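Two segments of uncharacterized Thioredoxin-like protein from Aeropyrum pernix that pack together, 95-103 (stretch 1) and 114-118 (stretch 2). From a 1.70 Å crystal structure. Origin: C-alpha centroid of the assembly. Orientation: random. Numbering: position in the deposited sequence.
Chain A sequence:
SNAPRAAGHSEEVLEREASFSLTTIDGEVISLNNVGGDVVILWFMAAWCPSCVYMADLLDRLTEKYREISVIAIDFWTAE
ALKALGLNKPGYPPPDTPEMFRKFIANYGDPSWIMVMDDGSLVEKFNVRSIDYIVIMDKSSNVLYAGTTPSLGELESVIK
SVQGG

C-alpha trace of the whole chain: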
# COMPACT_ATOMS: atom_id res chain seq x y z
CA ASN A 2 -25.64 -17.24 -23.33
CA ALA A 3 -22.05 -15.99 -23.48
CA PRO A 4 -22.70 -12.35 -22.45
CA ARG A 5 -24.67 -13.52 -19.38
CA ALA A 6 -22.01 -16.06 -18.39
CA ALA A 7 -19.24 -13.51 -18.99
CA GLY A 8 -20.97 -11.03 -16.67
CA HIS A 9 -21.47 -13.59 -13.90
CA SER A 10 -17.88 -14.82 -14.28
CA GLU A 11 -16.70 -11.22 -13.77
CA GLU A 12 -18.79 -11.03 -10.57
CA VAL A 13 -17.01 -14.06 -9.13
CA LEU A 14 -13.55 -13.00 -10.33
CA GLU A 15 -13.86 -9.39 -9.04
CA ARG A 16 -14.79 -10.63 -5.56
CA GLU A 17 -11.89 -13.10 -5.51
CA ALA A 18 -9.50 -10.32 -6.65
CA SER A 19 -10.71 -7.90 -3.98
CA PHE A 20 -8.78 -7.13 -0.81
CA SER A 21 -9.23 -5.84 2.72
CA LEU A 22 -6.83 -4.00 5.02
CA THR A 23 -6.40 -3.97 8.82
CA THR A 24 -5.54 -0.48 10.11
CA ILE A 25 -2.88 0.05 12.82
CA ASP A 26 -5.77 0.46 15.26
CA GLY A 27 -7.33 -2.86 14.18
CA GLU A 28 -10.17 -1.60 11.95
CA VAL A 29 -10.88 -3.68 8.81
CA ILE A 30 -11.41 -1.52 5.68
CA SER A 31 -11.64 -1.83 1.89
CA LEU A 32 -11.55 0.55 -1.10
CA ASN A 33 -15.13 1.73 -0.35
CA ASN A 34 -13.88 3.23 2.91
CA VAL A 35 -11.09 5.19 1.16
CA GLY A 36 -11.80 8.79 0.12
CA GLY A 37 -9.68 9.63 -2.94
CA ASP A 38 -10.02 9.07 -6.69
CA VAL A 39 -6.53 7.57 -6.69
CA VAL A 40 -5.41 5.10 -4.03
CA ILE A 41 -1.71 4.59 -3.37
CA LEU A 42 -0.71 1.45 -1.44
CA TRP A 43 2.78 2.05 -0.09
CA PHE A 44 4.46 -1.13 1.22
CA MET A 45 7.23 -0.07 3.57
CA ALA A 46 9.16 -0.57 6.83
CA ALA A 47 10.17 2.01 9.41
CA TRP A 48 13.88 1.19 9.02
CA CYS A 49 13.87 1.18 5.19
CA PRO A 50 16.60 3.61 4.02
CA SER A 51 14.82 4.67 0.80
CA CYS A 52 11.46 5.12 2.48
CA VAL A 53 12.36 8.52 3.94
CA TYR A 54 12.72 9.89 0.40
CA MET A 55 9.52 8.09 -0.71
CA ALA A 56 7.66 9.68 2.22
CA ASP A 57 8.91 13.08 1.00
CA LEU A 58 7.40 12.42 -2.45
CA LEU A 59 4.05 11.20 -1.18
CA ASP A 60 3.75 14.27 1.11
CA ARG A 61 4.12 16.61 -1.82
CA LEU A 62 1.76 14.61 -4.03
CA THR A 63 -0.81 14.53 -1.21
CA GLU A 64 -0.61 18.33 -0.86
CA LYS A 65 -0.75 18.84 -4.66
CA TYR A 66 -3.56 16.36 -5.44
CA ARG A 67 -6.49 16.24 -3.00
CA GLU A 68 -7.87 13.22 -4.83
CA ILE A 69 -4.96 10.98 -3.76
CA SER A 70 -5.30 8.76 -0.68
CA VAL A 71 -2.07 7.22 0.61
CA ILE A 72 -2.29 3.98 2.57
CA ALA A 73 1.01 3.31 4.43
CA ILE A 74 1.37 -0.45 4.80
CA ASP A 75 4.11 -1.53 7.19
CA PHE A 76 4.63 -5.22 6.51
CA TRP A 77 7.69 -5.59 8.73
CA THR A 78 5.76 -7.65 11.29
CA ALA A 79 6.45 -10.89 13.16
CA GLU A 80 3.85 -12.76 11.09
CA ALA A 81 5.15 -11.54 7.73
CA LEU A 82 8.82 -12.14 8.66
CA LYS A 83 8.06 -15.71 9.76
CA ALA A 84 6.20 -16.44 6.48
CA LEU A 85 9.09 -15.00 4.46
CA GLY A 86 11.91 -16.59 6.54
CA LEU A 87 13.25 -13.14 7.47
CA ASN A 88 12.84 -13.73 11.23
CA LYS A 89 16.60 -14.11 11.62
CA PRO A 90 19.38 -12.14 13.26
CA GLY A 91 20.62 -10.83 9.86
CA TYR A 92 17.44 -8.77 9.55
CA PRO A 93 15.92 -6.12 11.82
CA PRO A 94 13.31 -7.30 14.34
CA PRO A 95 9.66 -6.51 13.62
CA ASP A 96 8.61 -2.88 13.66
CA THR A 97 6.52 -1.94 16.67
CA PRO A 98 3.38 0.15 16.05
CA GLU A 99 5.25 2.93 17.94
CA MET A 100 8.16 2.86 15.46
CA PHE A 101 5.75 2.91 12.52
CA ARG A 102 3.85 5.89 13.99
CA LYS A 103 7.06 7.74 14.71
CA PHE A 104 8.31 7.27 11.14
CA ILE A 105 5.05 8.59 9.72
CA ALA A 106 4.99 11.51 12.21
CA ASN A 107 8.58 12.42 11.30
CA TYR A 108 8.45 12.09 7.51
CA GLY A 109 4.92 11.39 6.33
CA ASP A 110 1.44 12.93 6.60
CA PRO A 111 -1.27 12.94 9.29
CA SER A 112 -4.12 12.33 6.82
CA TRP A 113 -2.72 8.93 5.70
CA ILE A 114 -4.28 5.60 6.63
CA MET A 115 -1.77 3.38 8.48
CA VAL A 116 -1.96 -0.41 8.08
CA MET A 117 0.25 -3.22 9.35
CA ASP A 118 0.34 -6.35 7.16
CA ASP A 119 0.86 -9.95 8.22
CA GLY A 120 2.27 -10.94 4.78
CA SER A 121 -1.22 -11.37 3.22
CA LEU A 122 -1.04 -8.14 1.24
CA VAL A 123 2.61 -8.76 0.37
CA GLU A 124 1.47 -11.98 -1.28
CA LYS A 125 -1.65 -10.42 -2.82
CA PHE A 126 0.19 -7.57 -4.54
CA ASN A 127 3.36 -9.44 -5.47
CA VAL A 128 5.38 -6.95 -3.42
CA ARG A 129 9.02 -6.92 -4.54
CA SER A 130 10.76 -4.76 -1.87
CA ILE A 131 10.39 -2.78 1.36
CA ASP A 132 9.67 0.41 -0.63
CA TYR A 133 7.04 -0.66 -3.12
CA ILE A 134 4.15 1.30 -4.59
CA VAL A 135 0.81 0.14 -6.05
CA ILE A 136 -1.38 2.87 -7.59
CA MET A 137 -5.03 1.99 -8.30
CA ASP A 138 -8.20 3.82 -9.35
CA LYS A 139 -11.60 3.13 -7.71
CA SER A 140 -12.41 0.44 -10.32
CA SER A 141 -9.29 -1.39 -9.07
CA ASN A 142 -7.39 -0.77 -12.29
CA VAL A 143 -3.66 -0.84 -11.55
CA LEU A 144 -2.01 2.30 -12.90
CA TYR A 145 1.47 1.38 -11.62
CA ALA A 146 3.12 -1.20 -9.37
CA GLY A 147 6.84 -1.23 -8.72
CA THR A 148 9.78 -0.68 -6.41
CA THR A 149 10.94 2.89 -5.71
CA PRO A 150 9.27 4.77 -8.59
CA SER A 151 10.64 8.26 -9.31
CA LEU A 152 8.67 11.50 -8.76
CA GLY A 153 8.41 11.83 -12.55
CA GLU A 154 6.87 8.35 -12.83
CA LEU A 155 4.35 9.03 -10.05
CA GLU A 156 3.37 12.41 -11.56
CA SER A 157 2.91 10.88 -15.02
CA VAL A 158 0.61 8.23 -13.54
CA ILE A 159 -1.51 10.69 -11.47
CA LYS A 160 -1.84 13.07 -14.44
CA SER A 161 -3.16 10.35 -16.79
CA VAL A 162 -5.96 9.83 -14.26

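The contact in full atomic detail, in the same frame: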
# COMPACT_ATOMS: atom_id res chain seq x y z
N PRO A 95 10.89 -7.17 14.06
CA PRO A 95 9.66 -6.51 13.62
C PRO A 95 9.56 -5.07 14.10
O PRO A 95 10.00 -4.73 15.21
CB PRO A 95 8.55 -7.33 14.28
CG PRO A 95 9.17 -8.64 14.61
CD PRO A 95 10.61 -8.36 14.89
N ASP A 96 8.97 -4.23 13.27
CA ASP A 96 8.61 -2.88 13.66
C ASP A 96 7.50 -2.93 14.69
O ASP A 96 6.52 -3.67 14.53
CB ASP A 96 8.04 -2.12 12.46
CG ASP A 96 9.10 -1.55 11.52
OD1 ASP A 96 10.32 -1.67 11.77
OD2 ASP A 96 8.65 -0.96 10.49
N THR A 97 7.62 -2.12 15.73
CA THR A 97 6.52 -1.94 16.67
C THR A 97 5.58 -0.90 16.08
O THR A 97 6.00 -0.07 15.26
CB THR A 97 7.05 -1.44 18.03
OG1 THR A 97 7.65 -0.15 17.85
CG2 THR A 97 8.10 -2.40 18.59
N PRO A 98 4.29 -0.92 16.47
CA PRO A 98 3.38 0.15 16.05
C PRO A 98 3.95 1.53 16.40
O PRO A 98 3.78 2.47 15.62
CB PRO A 98 2.11 -0.14 16.85
CG PRO A 98 2.14 -1.64 16.99
CD PRO A 98 3.57 -2.02 17.15
N GLU A 99 4.63 1.65 17.55
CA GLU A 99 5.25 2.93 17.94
C GLU A 99 6.28 3.42 16.91
O GLU A 99 6.32 4.60 16.58
CB GLU A 99 5.89 2.82 19.34
CG GLU A 99 6.70 4.05 19.77
CD GLU A 99 7.46 3.90 21.10
OE1 GLU A 99 7.40 2.82 21.76
OE2 GLU A 99 8.12 4.89 21.51
N MET A 100 7.14 2.52 16.46
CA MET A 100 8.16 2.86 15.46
C MET A 100 7.53 3.31 14.15
O MET A 100 8.02 4.25 13.51
CB MET A 100 9.06 1.65 15.20
CG MET A 100 9.99 1.33 16.36
SD MET A 100 10.88 -0.26 16.18
CE MET A 100 11.66 0.04 14.58
N PHE A 101 6.47 2.61 13.75
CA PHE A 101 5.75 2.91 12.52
C PHE A 101 5.13 4.30 12.63
O PHE A 101 5.32 5.13 11.74
CB PHE A 101 4.68 1.81 12.31
CG PHE A 101 3.81 1.98 11.06
CD1 PHE A 101 4.23 2.69 9.94
CD2 PHE A 101 2.60 1.32 11.02
CE1 PHE A 101 3.40 2.80 8.78
CE2 PHE A 101 1.75 1.41 9.89
CZ PHE A 101 2.15 2.14 8.77
N ARG A 102 4.44 4.56 13.75
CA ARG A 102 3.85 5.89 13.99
C ARG A 102 4.87 7.00 13.98
O ARG A 102 4.62 8.06 13.39
CB ARG A 102 3.11 5.91 15.33
CG ARG A 102 1.81 5.14 15.30
CD ARG A 102 1.07 5.25 16.65
NE ARG A 102 -0.00 4.26 16.81
CZ ARG A 102 -1.22 4.34 16.27
NH1 ARG A 102 -1.56 5.36 15.50
NH2 ARG A 102 -2.11 3.40 16.52
N LYS A 103 6.02 6.75 14.61
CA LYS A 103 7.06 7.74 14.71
C LYS A 103 7.64 8.09 13.34
O LYS A 103 7.92 9.24 13.06
CB LYS A 103 8.17 7.27 15.67
CG LYS A 103 9.32 8.25 15.87
CD LYS A 103 8.82 9.53 16.49
CE LYS A 103 9.92 10.29 17.20
NZ LYS A 103 9.31 11.19 18.20
N ILE A 114 -3.84 6.80 5.92
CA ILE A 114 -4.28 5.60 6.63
C ILE A 114 -3.04 4.77 6.91
O ILE A 114 -2.19 4.64 6.05
CB ILE A 114 -5.30 4.83 5.74
CG1 ILE A 114 -6.51 5.73 5.40
CG2 ILE A 114 -5.75 3.51 6.40
CD1 ILE A 114 -7.46 5.12 4.37
N MET A 115 -2.92 4.22 8.12
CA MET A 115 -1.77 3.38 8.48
C MET A 115 -2.25 1.94 8.69
O MET A 115 -3.24 1.68 9.38
CB MET A 115 -1.04 3.92 9.73
CG MET A 115 -0.15 5.20 9.51
SD MET A 115 0.47 5.86 11.09
CE MET A 115 -0.91 6.79 11.68
N VAL A 116 -1.55 0.99 8.07
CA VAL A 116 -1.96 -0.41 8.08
C VAL A 116 -0.71 -1.22 8.40
O VAL A 116 0.37 -0.87 7.95
CB VAL A 116 -2.51 -0.83 6.67
CG1 VAL A 116 -2.59 -2.32 6.50
CG2 VAL A 116 -3.89 -0.21 6.43
N MET A 117 -0.85 -2.27 9.19
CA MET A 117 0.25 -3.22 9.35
C MET A 117 -0.19 -4.54 8.72
O MET A 117 -1.34 -4.97 8.91
CB MET A 117 0.68 -3.36 10.83
CG MET A 117 1.21 -2.05 11.50
SD MET A 117 2.19 -2.26 13.03
CE MET A 117 3.83 -2.39 12.30
N ASP A 118 0.69 -5.14 7.91
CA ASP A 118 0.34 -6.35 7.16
C ASP A 118 1.03 -7.56 7.76
O ASP A 118 2.18 -7.48 8.19
CB ASP A 118 0.78 -6.19 5.70
CG ASP A 118 0.48 -7.42 4.85
OD1 ASP A 118 -0.65 -7.91 4.87
OD2 ASP A 118 1.39 -7.85 4.09

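How do the two backbones lie against each other? Stretch 1 enters as a loop and turns into a helix at P98, which continues past K103; stretch 2 is a strand from I114 to M117. The N-to-C directions of helix and strand make an angle of 148°, so the two run roughly antiparallel, with their axes 10.3 Å apart at closest approach. The register follows from this: P98, at the start of the helix, lies nearest M117, with 8.1 Å between their CA atoms, and R102, one turn later, lies nearest M115, with 8.3 Å between theirs. No hydrogen bond links the stretches, and the contact rests on packing of side chains against each other and against backbone atoms such as V116 O and D96 O.

What starts the helix at this point? T97 occupies the N-cap position, and its OG1 accepts a hydrogen bond from M100 N at 3.1 Å, satisfying one of the amides that has no carbonyl a turn earlier in the helix to bond to. The CA-to-CB bond of T97 points away from the strand, and its side chain caps the helix rather than packing on the strand. Regular helical bonding follows at once: F101 N donates to T97 O at 3.1 Å, and R102 N to P98 O at 2.9 Å. On this turn the CA-to-CB bond of F101 points toward the strand, while E99, M100 and K103 bury no surface against it.

Which helix residue packs most extensively against the strand? F101 is buried, has chi1 in the t well, and reaches M115, V116 and M117 in turn. Strand alternation explains the pattern: M115 and M117 both point toward the helix, whereas V116 points away and offers its backbone instead. F101 CE2 lies 3.8 Å from M115 CB and only 3.3 Å from V116 O, a close approach to the carbonyl, while F101 CD2 is 3.7 Å from M117 CG. The ring thus spans the space between the two methionine side chains. Their sulfurs are placed differently around it: M115 SD is 4.7 Å from the centroid of the six ring carbons of F101, 9° off the ring normal, while M117 SD is 5.4 Å from the same centroid and 68° off the normal.

What do the methionines touch beyond the ring? M117 extends toward the beginning of stretch 1, where its sulfur meets the proline that opens the helix, P98 CG to M117 SD at 4.0 Å. Its terminal methyl goes on to the loop, with M117 CE 3.7 Å from D96 O and 4.2 Å from D96 CB. M115 meets R102 instead. The CA-to-CB bond of R102 points sideways, but its long chain brings the end nearer, and R102 NH1 comes to 4.1 Å from M115 CE. This is a contact between a methyl and a guanidinium; R102 NH2 finds its hydrogen bond elsewhere in the structure.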